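Local coordinates for petrobactin biosynthesis protein AsbB (Bacillus anthracis, PDB 3TO3) that catalyses the ATP-dependent condensation of spermidine with citryl-spermidine intermediates during biosynthesis of the siderophore petrobactin, at residues 209-214 with 351-356; 294-299 with 368-373; 345-350 with 372-377. All blocks are in the same frame, centred on the assembly; numbering follows the deposited sequence. Where two conformers were deposited one is given.

How the interactions relate
The three interactions illustrate how contact chemistry changes in and around one sheet, where strand 367-371 lies between 345-355 and 297-306. Interaction 1 packs helix 208-219 across strand 345-355 at S351 to V353; it is largely buried and holds by packing without a hydrogen bond between its segments. Interaction 2 joins strand 367-371 to 297-306 through a backbone ladder, and reaches the ATP through K299. Interaction 3, only partly buried, lies where the chain leaves strand 367-371, and mixes apolar packing with a polar group centred on the E372 carboxylate. S351 and V353 bond to W370 and C368, tying interactions 1 and 2 together; the R371-E349 salt bridge and the shared E372 and S373 link interactions 2 and 3.

Interaction 1: 209-214 with 351-356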
loop_
_atom_site.group_PDB
_atom_site.type_symbol
_atom_site.label_atom_id
_atom_site.label_comp_id
_atom_site.label_asym_id
_atom_site.label_seq_id
_atom_site.Cartn_x
_atom_site.Cartn_y
_atom_site.Cartn_z
ATOM N N VAL B 209 -29.429 11.126 22.532
ATOM C CA VAL B 209 -29.348 11.774 23.829
ATOM C C VAL B 209 -28.025 11.471 24.535
ATOM O O VAL B 209 -27.385 12.358 25.085
ATOM C CB VAL B 209 -30.550 11.429 24.730
ATOM C CG1 VAL B 209 -30.363 12.056 26.113
ATOM C CG2 VAL B 209 -31.850 11.919 24.077
ATOM N N ILE B 210 -27.620 10.212 24.529
ATOM C CA ILE B 210 -26.380 9.814 25.184
ATOM C C ILE B 210 -25.170 10.451 24.477
ATOM O O ILE B 210 -24.212 10.885 25.112
ATOM C CB ILE B 210 -26.242 8.287 25.194
ATOM C CG1 ILE B 210 -27.369 7.644 26.032
ATOM C CG2 ILE B 210 -24.892 7.878 25.747
ATOM C CD1 ILE B 210 -27.318 7.987 27.490
ATOM N N TYR B 211 -25.236 10.537 23.156
ATOM C CA TYR B 211 -24.172 11.174 22.401
ATOM C C TYR B 211 -23.999 12.651 22.780
ATOM O O TYR B 211 -22.872 13.096 22.981
ATOM C CB TYR B 211 -24.406 11.033 20.894
ATOM C CG TYR B 211 -23.410 11.816 20.096
ATOM C CD1 TYR B 211 -22.207 11.234 19.692
ATOM C CD2 TYR B 211 -23.660 13.136 19.739
ATOM C CE1 TYR B 211 -21.288 11.940 18.974
ATOM C CE2 TYR B 211 -22.737 13.858 19.010
ATOM C CZ TYR B 211 -21.547 13.256 18.627
ATOM O OH TYR B 211 -20.607 13.969 17.899
ATOM N N ASP B 212 -25.098 13.411 22.855
ATOM C CA ASP B 212 -25.013 14.844 23.218
ATOM C C ASP B 212 -24.307 15.005 24.566
ATOM O O ASP B 212 -23.537 15.938 24.778
ATOM C CB ASP B 212 -26.400 15.515 23.352
ATOM C CG ASP B 212 -27.040 15.903 22.013
ATOM O OD1 ASP B 212 -28.275 16.162 22.030
ATOM O OD2 ASP B 212 -26.345 15.974 20.969
ATOM N N LYS B 213 -24.615 14.097 25.484
ATOM C CA LYS B 213 -24.124 14.149 26.866
ATOM C C LYS B 213 -22.639 13.824 26.889
ATOM O O LYS B 213 -21.861 14.460 27.591
ATOM C CB LYS B 213 -24.905 13.136 27.730
ATOM C CG LYS B 213 -24.967 13.425 29.201
ATOM C CD LYS B 213 -25.674 12.294 29.950
ATOM C CE LYS B 213 -27.199 12.310 29.731
ATOM N NZ LYS B 213 -27.876 11.049 30.191
ATOM N N ILE B 214 -22.254 12.849 26.080
ATOM C CA ILE B 214 -20.873 12.380 26.005
ATOM C C ILE B 214 -19.901 13.376 25.359
ATOM O O ILE B 214 -18.758 13.464 25.769
ATOM C CB ILE B 214 -20.798 11.023 25.285
ATOM C CG1 ILE B 214 -20.101 10.015 26.175
ATOM C CG2 ILE B 214 -20.045 11.136 23.967
ATOM C CD1 ILE B 214 -18.604 9.987 25.966
ATOM N N SER B 351 -21.797 4.700 23.216
ATOM C CA SER B 351 -22.019 5.758 22.255
ATOM C C SER B 351 -21.198 5.512 20.996
ATOM O O SER B 351 -20.158 4.839 21.050
ATOM C CB SER B 351 -21.660 7.077 22.903
ATOM O OG SER B 351 -22.087 8.141 22.109
ATOM N N SER B 352 -21.658 6.028 19.860
ATOM C CA SER B 352 -20.913 5.822 18.622
ATOM C C SER B 352 -21.299 6.884 17.631
ATOM O O SER B 352 -22.343 7.456 17.754
ATOM C CB SER B 352 -21.205 4.451 18.028
ATOM O OG SER B 352 -22.508 4.444 17.505
ATOM N N VAL B 353 -20.429 7.165 16.673
ATOM C CA VAL B 353 -20.707 8.179 15.677
ATOM C C VAL B 353 -19.855 7.862 14.471
ATOM O O VAL B 353 -18.794 7.262 14.614
ATOM C CB VAL B 353 -20.341 9.573 16.198
ATOM C CG1 VAL B 353 -18.832 9.686 16.375
ATOM C CG2 VAL B 353 -20.882 10.652 15.264
HETATM N N MSE B 354 -20.300 8.268 13.293
HETATM C CA MSE B 354 -19.537 8.015 12.079
HETATM C C MSE B 354 -19.885 8.954 10.907
HETATM O O MSE B 354 -20.942 9.592 10.859
HETATM C CB MSE B 354 -19.814 6.614 11.623
HETATM C CG MSE B 354 -21.166 6.587 10.962
HETATM SE SE MSE B 354 -21.741 4.807 10.621
HETATM C CE MSE B 354 -23.186 4.703 11.941
ATOM N N TYR B 355 -18.980 9.008 9.949
ATOM C CA TYR B 355 -19.181 9.757 8.726
ATOM C C TYR B 355 -19.001 8.742 7.611
ATOM O O TYR B 355 -17.925 8.177 7.463
ATOM C CB TYR B 355 -18.127 10.845 8.628
ATOM C CG TYR B 355 -18.219 11.711 7.393
ATOM C CD1 TYR B 355 -18.989 12.869 7.393
ATOM C CD2 TYR B 355 -17.514 11.391 6.238
ATOM C CE1 TYR B 355 -19.065 13.690 6.273
ATOM C CE2 TYR B 355 -17.557 12.215 5.119
ATOM C CZ TYR B 355 -18.339 13.356 5.136
ATOM O OH TYR B 355 -18.384 14.174 4.032
ATOM N N ASP B 356 -20.068 8.475 6.873
ATOM C CA ASP B 356 -20.112 7.345 5.951
ATOM C C ASP B 356 -20.738 7.804 4.661
ATOM O O ASP B 356 -21.864 8.257 4.654
ATOM C CB ASP B 356 -20.959 6.197 6.529
ATOM C CG ASP B 356 -21.185 5.051 5.524
ATOM O OD1 ASP B 356 -22.267 4.394 5.565
ATOM O OD2 ASP B 356 -20.273 4.798 4.698
#
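Y211 leans its ring against V353, with CE1 of Y211 lying 3.8 Å from CB of V353 and the two side chains meeting at a slant. CG2 of V353, anti to its own backbone N, comes almost as near to the same ring atom. Closer to the helix backbone, S351 directs its hydroxyl at the turn carrying Y211: OG of S351 is 3.7 Å from CA of Y211 and also lies at the edge of the Y211 ring, near its plane. I214 adds a looser touch, its CG2 being 4.1 Å from OG of S351.

No hydrogen bond joins the two segments; the polar ends of S351 and Y211 find partners outside them. N207, just ahead of the helix, donates from its ND2 to OG of S351. The Y211 ring swings out with CG anti to the backbone N (chi1 173°), and its OH bonds to the carbonyl of F243.

Segment 209-214 of the helix crosses 351-355 at 89°, their axes 8.2 Å apart at the closest. Strand 345-355 is itself flanked by strands 201-203 and 367-371, with V203 and W370 both touching Y211; S352 and M354 turn to the other face, against helix 315-333.

Interaction 2: 294-299 with 368-373; sequences KRPYVK and CIWRES. With ATP (adenosine-5'-triphosphate), chain E.
K299 N donates to I369 O at 2.8 Å, a nearly straight bond (165°); I369 N returns one to K299 O, completing a hydrogen-bonded antiparallel pair. Y297 and R371 form the second such pair: Y297 N reaches R371 O at 2.8 Å through a more bent bond (134°), and R371 N returns one to Y297 O at 3.0 Å. Between them V298 faces W370 as a non-hydrogen-bonded pair. On that face V298 CG1 presses on C368 SG at 3.5 Å, and the same sulfur sits over the rim of one W370 ring face.

Past the strand end, one water donates to K294 O and accepts from S373 N. Y297 CE2 lies 3.1 Å from E372 O, near the ring plane, while Y297 OH bonds to V374 N.

On the other face K299 sets CG anti to the backbone N (chi1 180°), its chain staying extended beyond, and NZ donates a hydrogen bond to O2B of ATP at 2.8 Å. D459, a magnesium ligand, salt-bridges both K299 NZ and R371 NH1, though the place of NZ, and so of both its bonds, is less sure. These positive charges probably help balance D459 and the phosphates, so one ladder presents part of the nucleotide site.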
loop_
_atom_site.group_PDB
_atom_site.type_symbol
_atom_site.label_atom_id
_atom_site.label_comp_id
_atom_site.label_asym_id
_atom_site.label_seq_id
_atom_site.Cartn_x
_atom_site.Cartn_y
_atom_site.Cartn_z
ATOM N N LYS B 294 -10.543 7.146 34.351
ATOM C CA LYS B 294 -11.957 6.757 34.466
ATOM C C LYS B 294 -12.750 7.089 33.196
ATOM O O LYS B 294 -13.824 6.546 32.953
ATOM C CB LYS B 294 -12.624 7.405 35.679
ATOM C CG LYS B 294 -11.894 7.184 37.003
ATOM C CD LYS B 294 -12.015 5.752 37.484
ATOM C CE LYS B 294 -11.879 5.665 39.017
ATOM N NZ LYS B 294 -13.107 6.091 39.764
ATOM N N ARG B 295 -12.221 7.995 32.395
ATOM C CA ARG B 295 -12.874 8.347 31.153
ATOM C C ARG B 295 -12.904 7.149 30.203
ATOM O O ARG B 295 -12.095 6.233 30.315
ATOM C CB ARG B 295 -12.155 9.533 30.545
ATOM C CG ARG B 295 -12.305 10.778 31.437
ATOM C CD ARG B 295 -13.524 11.579 31.018
ATOM N NE ARG B 295 -13.338 12.012 29.644
ATOM C CZ ARG B 295 -12.452 12.936 29.289
ATOM N NH1 ARG B 295 -11.732 13.525 30.235
ATOM N NH2 ARG B 295 -12.292 13.276 28.002
ATOM N N PRO B 296 -13.876 7.131 29.301
ATOM C CA PRO B 296 -14.066 6.006 28.381
ATOM C C PRO B 296 -12.922 5.862 27.364
ATOM O O PRO B 296 -12.231 6.827 27.045
ATOM C CB PRO B 296 -15.361 6.383 27.636
ATOM C CG PRO B 296 -15.400 7.915 27.695
ATOM C CD PRO B 296 -14.839 8.227 29.075
ATOM N N TYR B 297 -12.741 4.638 26.880
ATOM C CA TYR B 297 -11.872 4.344 25.760
ATOM C C TYR B 297 -12.531 4.816 24.475
ATOM O O TYR B 297 -13.755 4.980 24.399
ATOM C CB TYR B 297 -11.633 2.832 25.612
ATOM C CG TYR B 297 -11.237 2.079 26.868
ATOM C CD1 TYR B 297 -9.936 2.123 27.356
ATOM C CD2 TYR B 297 -12.178 1.291 27.545
ATOM C CE1 TYR B 297 -9.574 1.408 28.524
ATOM C CE2 TYR B 297 -11.846 0.587 28.680
ATOM C CZ TYR B 297 -10.543 0.643 29.177
ATOM O OH TYR B 297 -10.252 -0.081 30.319
ATOM N N VAL B 298 -11.695 4.996 23.461
ATOM C CA VAL B 298 -12.111 5.373 22.134
ATOM C C VAL B 298 -11.638 4.278 21.190
ATOM O O VAL B 298 -10.441 3.905 21.180
ATOM C CB VAL B 298 -11.485 6.720 21.776
ATOM C CG1 VAL B 298 -12.173 7.307 20.652
ATOM C CG2 VAL B 298 -11.674 7.651 22.929
ATOM N N LYS B 299 -12.575 3.718 20.440
ATOM C CA LYS B 299 -12.232 2.758 19.408
ATOM C C LYS B 299 -12.475 3.439 18.080
ATOM O O LYS B 299 -13.622 3.818 17.764
ATOM C CB LYS B 299 -13.046 1.465 19.537
ATOM C CG LYS B 299 -12.748 0.403 18.481
ATOM C CD LYS B 299 -13.457 -0.914 18.797
ATOM C CE LYS B 299 -12.861 -2.071 18.014
ATOM N NZ LYS B 299 -13.616 -3.348 18.243
ATOM N N CYS B 368 -16.255 6.100 15.168
ATOM C CA CYS B 368 -15.827 6.046 16.540
ATOM C C CYS B 368 -16.837 5.329 17.419
ATOM O O CYS B 368 -18.033 5.579 17.319
ATOM C CB CYS B 368 -15.600 7.476 17.048
ATOM S SG CYS B 368 -15.163 7.581 18.808
ATOM N N ILE B 369 -16.351 4.486 18.327
ATOM C CA ILE B 369 -17.185 3.929 19.388
ATOM C C ILE B 369 -16.543 4.195 20.743
ATOM O O ILE B 369 -15.358 3.939 20.928
ATOM C CB ILE B 369 -17.359 2.418 19.252
ATOM C CG1 ILE B 369 -18.157 2.071 18.007
ATOM C CG2 ILE B 369 -18.040 1.847 20.509
ATOM C CD1 ILE B 369 -17.894 0.653 17.469
ATOM N N TRP B 370 -17.315 4.705 21.696
ATOM C CA TRP B 370 -16.792 4.961 23.041
ATOM C C TRP B 370 -17.140 3.788 23.916
ATOM O O TRP B 370 -18.202 3.215 23.771
ATOM C CB TRP B 370 -17.379 6.221 23.644
ATOM C CG TRP B 370 -16.812 7.494 23.152
ATOM C CD1 TRP B 370 -15.761 8.160 23.686
ATOM C CD2 TRP B 370 -17.281 8.305 22.050
ATOM N NE1 TRP B 370 -15.541 9.335 23.008
ATOM C CE2 TRP B 370 -16.447 9.441 21.984
ATOM C CE3 TRP B 370 -18.318 8.177 21.117
ATOM C CZ2 TRP B 370 -16.606 10.453 21.008
ATOM C CZ3 TRP B 370 -18.482 9.187 20.154
ATOM C CH2 TRP B 370 -17.618 10.307 20.109
ATOM N N ARG B 371 -16.244 3.414 24.825
ATOM C CA ARG B 371 -16.502 2.263 25.689
ATOM C C ARG B 371 -16.153 2.566 27.154
ATOM O O ARG B 371 -15.204 3.316 27.417
ATOM C CB ARG B 371 -15.752 1.039 25.157
ATOM C CG ARG B 371 -15.376 0.036 26.192
ATOM C CD ARG B 371 -15.148 -1.340 25.573
ATOM N NE ARG B 371 -13.974 -1.418 24.726
ATOM C CZ ARG B 371 -13.926 -2.108 23.587
ATOM N NH1 ARG B 371 -14.985 -2.767 23.153
ATOM N NH2 ARG B 371 -12.812 -2.141 22.877
ATOM N N GLU B 372 -16.926 2.011 28.097
ATOM C CA GLU B 372 -16.686 2.248 29.532
ATOM C C GLU B 372 -15.287 1.804 29.932
ATOM O O GLU B 372 -14.843 0.718 29.550
ATOM C CB GLU B 372 -17.667 1.459 30.416
ATOM C CG GLU B 372 -19.099 1.884 30.360
ATOM C CD GLU B 372 -19.978 1.031 31.277
ATOM O OE1 GLU B 372 -19.863 -0.232 31.218
ATOM O OE2 GLU B 372 -20.774 1.630 32.059
ATOM N N SER B 373 -14.607 2.618 30.722
ATOM C CA SER B 373 -13.313 2.237 31.304
ATOM C C SER B 373 -13.509 1.122 32.301
ATOM O O SER B 373 -14.412 1.198 33.123
ATOM C CB SER B 373 -12.727 3.419 32.076
ATOM O OG SER B 373 -11.456 3.075 32.596
HETATM P PB ATP E . -10.382 -4.820 18.420
HETATM O O1B ATP E . -9.874 -3.489 17.927
HETATM O O2B ATP E . -11.590 -5.228 17.619
HETATM O O3B ATP E . -10.722 -4.718 19.952
HETATM P PA ATP E . -8.687 -6.325 16.920
HETATM O O1A ATP E . -8.822 -5.161 15.958
HETATM O O2A ATP E . -9.386 -7.585 16.420
HETATM O O3A ATP E . -9.286 -5.928 18.298
HETATM O "O5'" ATP E . -7.150 -6.605 17.089
HETATM C "C5'" ATP E . -6.649 -7.117 18.267
HETATM C "C4'" ATP E . -5.351 -7.697 18.213
HETATM O "O4'" ATP E . -5.160 -8.590 19.363
HETATM C "C3'" ATP E . -5.207 -8.546 17.008
HETATM O "O3'" ATP E . -4.171 -8.087 16.229
HETATM C "C2'" ATP E . -4.927 -9.897 17.525
HETATM O "O2'" ATP E . -4.042 -10.555 16.721
HETATM C "C1'" ATP E . -4.344 -9.607 18.865
HETATM N N9 ATP E . -4.257 -10.727 19.764
HETATM C C8 ATP E . -3.138 -11.080 20.420
HETATM N N7 ATP E . -3.420 -12.158 21.164
HETATM C C5 ATP E . -4.719 -12.493 20.994
HETATM C C6 ATP E . -5.527 -13.509 21.523
HETATM N N6 ATP E . -4.962 -14.454 22.446
HETATM N N1 ATP E . -6.825 -13.581 21.149
HETATM C C2 ATP E . -7.337 -12.685 20.278
HETATM N N3 ATP E . -6.583 -11.695 19.750
HETATM C C4 ATP E . -5.272 -11.572 20.088
HETATM O O HOH W 1 -15.633 5.212 31.510
#

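Interaction 3: 345-350 with 372-377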
loop_
_atom_site.group_PDB
_atom_site.type_symbol
_atom_site.label_atom_id
_atom_site.label_comp_id
_atom_site.label_asym_id
_atom_site.label_seq_id
_atom_site.Cartn_x
_atom_site.Cartn_y
_atom_site.Cartn_z
ATOM N N ILE B 345 -18.890 -8.242 34.448
ATOM C CA ILE B 345 -18.836 -6.850 34.006
ATOM C C ILE B 345 -18.954 -6.838 32.489
ATOM O O ILE B 345 -18.267 -7.601 31.836
ATOM C CB ILE B 345 -17.485 -6.233 34.342
ATOM C CG1 ILE B 345 -17.245 -6.258 35.840
ATOM C CG2 ILE B 345 -17.355 -4.814 33.771
ATOM C CD1 ILE B 345 -15.771 -6.159 36.170
ATOM N N LEU B 346 -19.840 -6.017 31.927
ATOM C CA LEU B 346 -19.853 -5.818 30.468
ATOM C C LEU B 346 -19.412 -4.392 30.175
ATOM O O LEU B 346 -20.104 -3.468 30.565
ATOM C CB LEU B 346 -21.250 -6.047 29.900
ATOM C CG LEU B 346 -21.840 -7.438 30.108
ATOM C CD1 LEU B 346 -23.164 -7.497 29.415
ATOM C CD2 LEU B 346 -20.951 -8.510 29.576
ATOM N N LEU B 347 -18.270 -4.180 29.523
ATOM C CA LEU B 347 -17.868 -2.785 29.318
ATOM C C LEU B 347 -18.723 -2.288 28.151
ATOM O O LEU B 347 -18.582 -2.741 27.004
ATOM C CB LEU B 347 -16.380 -2.685 28.968
ATOM C CG LEU B 347 -15.439 -3.275 30.007
ATOM C CD1 LEU B 347 -14.020 -3.243 29.509
ATOM C CD2 LEU B 347 -15.585 -2.505 31.358
ATOM N N LYS B 348 -19.584 -1.319 28.436
ATOM C CA LYS B 348 -20.623 -0.977 27.491
ATOM C C LYS B 348 -20.030 -0.098 26.404
ATOM O O LYS B 348 -19.277 0.829 26.715
ATOM C CB LYS B 348 -21.790 -0.267 28.184
ATOM C CG LYS B 348 -22.597 -1.139 29.150
ATOM C CD LYS B 348 -23.792 -0.344 29.732
ATOM C CE LYS B 348 -24.286 -0.890 31.098
ATOM N NZ LYS B 348 -23.474 -0.493 32.307
ATOM N N GLU B 349 -20.384 -0.373 25.145
ATOM C CA GLU B 349 -20.023 0.540 24.091
ATOM C C GLU B 349 -21.258 1.428 24.069
ATOM O O GLU B 349 -22.234 1.130 23.399
ATOM C CB GLU B 349 -19.903 -0.309 22.795
ATOM C CG GLU B 349 -18.620 -1.226 22.811
ATOM C CD GLU B 349 -18.676 -2.510 21.968
ATOM O OE1 GLU B 349 -19.551 -2.715 21.103
ATOM O OE2 GLU B 349 -17.804 -3.359 22.177
ATOM N N PHE B 350 -21.166 2.585 24.720
ATOM C CA PHE B 350 -22.389 3.283 25.076
ATOM C C PHE B 350 -22.712 4.434 24.129
ATOM O O PHE B 350 -23.776 5.060 24.209
ATOM C CB PHE B 350 -22.361 3.740 26.553
ATOM C CG PHE B 350 -21.259 4.698 26.859
ATOM C CD1 PHE B 350 -20.020 4.233 27.282
ATOM C CD2 PHE B 350 -21.438 6.057 26.684
ATOM C CE1 PHE B 350 -18.992 5.094 27.538
ATOM C CE2 PHE B 350 -20.404 6.931 26.934
ATOM C CZ PHE B 350 -19.171 6.448 27.371
ATOM N N GLU B 372 -16.926 2.011 28.097
ATOM C CA GLU B 372 -16.686 2.248 29.532
ATOM C C GLU B 372 -15.287 1.804 29.932
ATOM O O GLU B 372 -14.843 0.718 29.550
ATOM C CB GLU B 372 -17.667 1.459 30.416
ATOM C CG GLU B 372 -19.099 1.884 30.360
ATOM C CD GLU B 372 -19.978 1.031 31.277
ATOM O OE1 GLU B 372 -19.863 -0.232 31.218
ATOM O OE2 GLU B 372 -20.774 1.630 32.059
ATOM N N SER B 373 -14.607 2.618 30.722
ATOM C CA SER B 373 -13.313 2.237 31.304
ATOM C C SER B 373 -13.509 1.122 32.301
ATOM O O SER B 373 -14.412 1.198 33.123
ATOM C CB SER B 373 -12.727 3.419 32.076
ATOM O OG SER B 373 -11.456 3.075 32.596
ATOM N N VAL B 374 -12.666 0.102 32.262
ATOM C CA VAL B 374 -12.733 -0.957 33.271
ATOM C C VAL B 374 -12.525 -0.408 34.702
ATOM O O VAL B 374 -12.983 -1.004 35.681
ATOM C CB VAL B 374 -11.698 -2.063 33.008
ATOM C CG1 VAL B 374 -10.326 -1.620 33.482
ATOM C CG2 VAL B 374 -12.097 -3.322 33.718
ATOM N N HIS B 375 -11.860 0.734 34.827
ATOM C CA HIS B 375 -11.672 1.355 36.150
ATOM C C HIS B 375 -12.944 1.822 36.842
ATOM O O HIS B 375 -12.965 1.966 38.055
ATOM C CB HIS B 375 -10.650 2.486 36.088
ATOM C CG HIS B 375 -9.302 2.019 35.660
ATOM N ND1 HIS B 375 -8.474 1.297 36.489
ATOM C CD2 HIS B 375 -8.661 2.116 34.473
ATOM C CE1 HIS B 375 -7.366 0.992 35.840
ATOM N NE2 HIS B 375 -7.457 1.475 34.613
ATOM N N HIS B 376 -13.983 2.069 36.052
ATOM C CA HIS B 376 -15.326 2.340 36.545
ATOM C C HIS B 376 -15.749 1.200 37.474
ATOM O O HIS B 376 -16.343 1.430 38.521
ATOM C CB HIS B 376 -16.266 2.456 35.334
ATOM C CG HIS B 376 -17.698 2.751 35.667
ATOM N ND1 HIS B 376 -18.430 2.004 36.564
ATOM C CD2 HIS B 376 -18.550 3.686 35.176
ATOM C CE1 HIS B 376 -19.660 2.487 36.636
ATOM N NE2 HIS B 376 -19.759 3.508 35.802
ATOM N N TYR B 377 -15.430 -0.031 37.084
ATOM C CA TYR B 377 -15.849 -1.235 37.818
ATOM C C TYR B 377 -14.957 -1.830 38.916
ATOM O O TYR B 377 -15.430 -2.632 39.719
ATOM C CB TYR B 377 -16.126 -2.358 36.821
ATOM C CG TYR B 377 -17.307 -2.114 35.926
ATOM C CD1 TYR B 377 -18.605 -2.328 36.382
ATOM C CD2 TYR B 377 -17.130 -1.685 34.608
ATOM C CE1 TYR B 377 -19.698 -2.115 35.553
ATOM C CE2 TYR B 377 -18.215 -1.474 33.763
ATOM C CZ TYR B 377 -19.503 -1.692 34.235
ATOM O OH TYR B 377 -20.590 -1.482 33.398
#
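I345 pushes its CG2 methyl down onto one face of the Y377 ring, 3.4 Å from the ring centroid and 17° off its normal, a tight CH-pi contact. This branch is anti to the backbone N of I345, which leaves CG1 and CD1 to lie against Y377 CB and CG. Beside it, L347 CD2 rests against both V374 CA and the Y377 ring, 3.7 Å from CD2 of Y377. The two aliphatic side chains thus slide past the tyrosine in opposite directions to it and fill the hollow under the turn.

The far end of the ring is polar. Y377 OH donates to E372 OE1 at 2.6 Å, on the syn side of the carboxylate, while K348 N meets the same oxygen from above the carboxylate plane at 3.0 Å. Two donors therefore grip OE1 and should fix the carboxylate's rotation. K348 runs alongside E372 and bends back at its end, so that NZ makes a weak salt bridge to OE2 of E372 and a weak bond to Y377 OH. F350 turns its ring edge to E372 N, which bonds to K348 O.

That last bond carries the pairing of strands 345-355 and 367-371 past S351-W370, but with the register slipped by one residue, where strand 345-355 is irregular. The chain then leaves strand 367-371 through an ST turn, S373 OG accepting from H375 N, in the sheet that carries the ATP-binding K299.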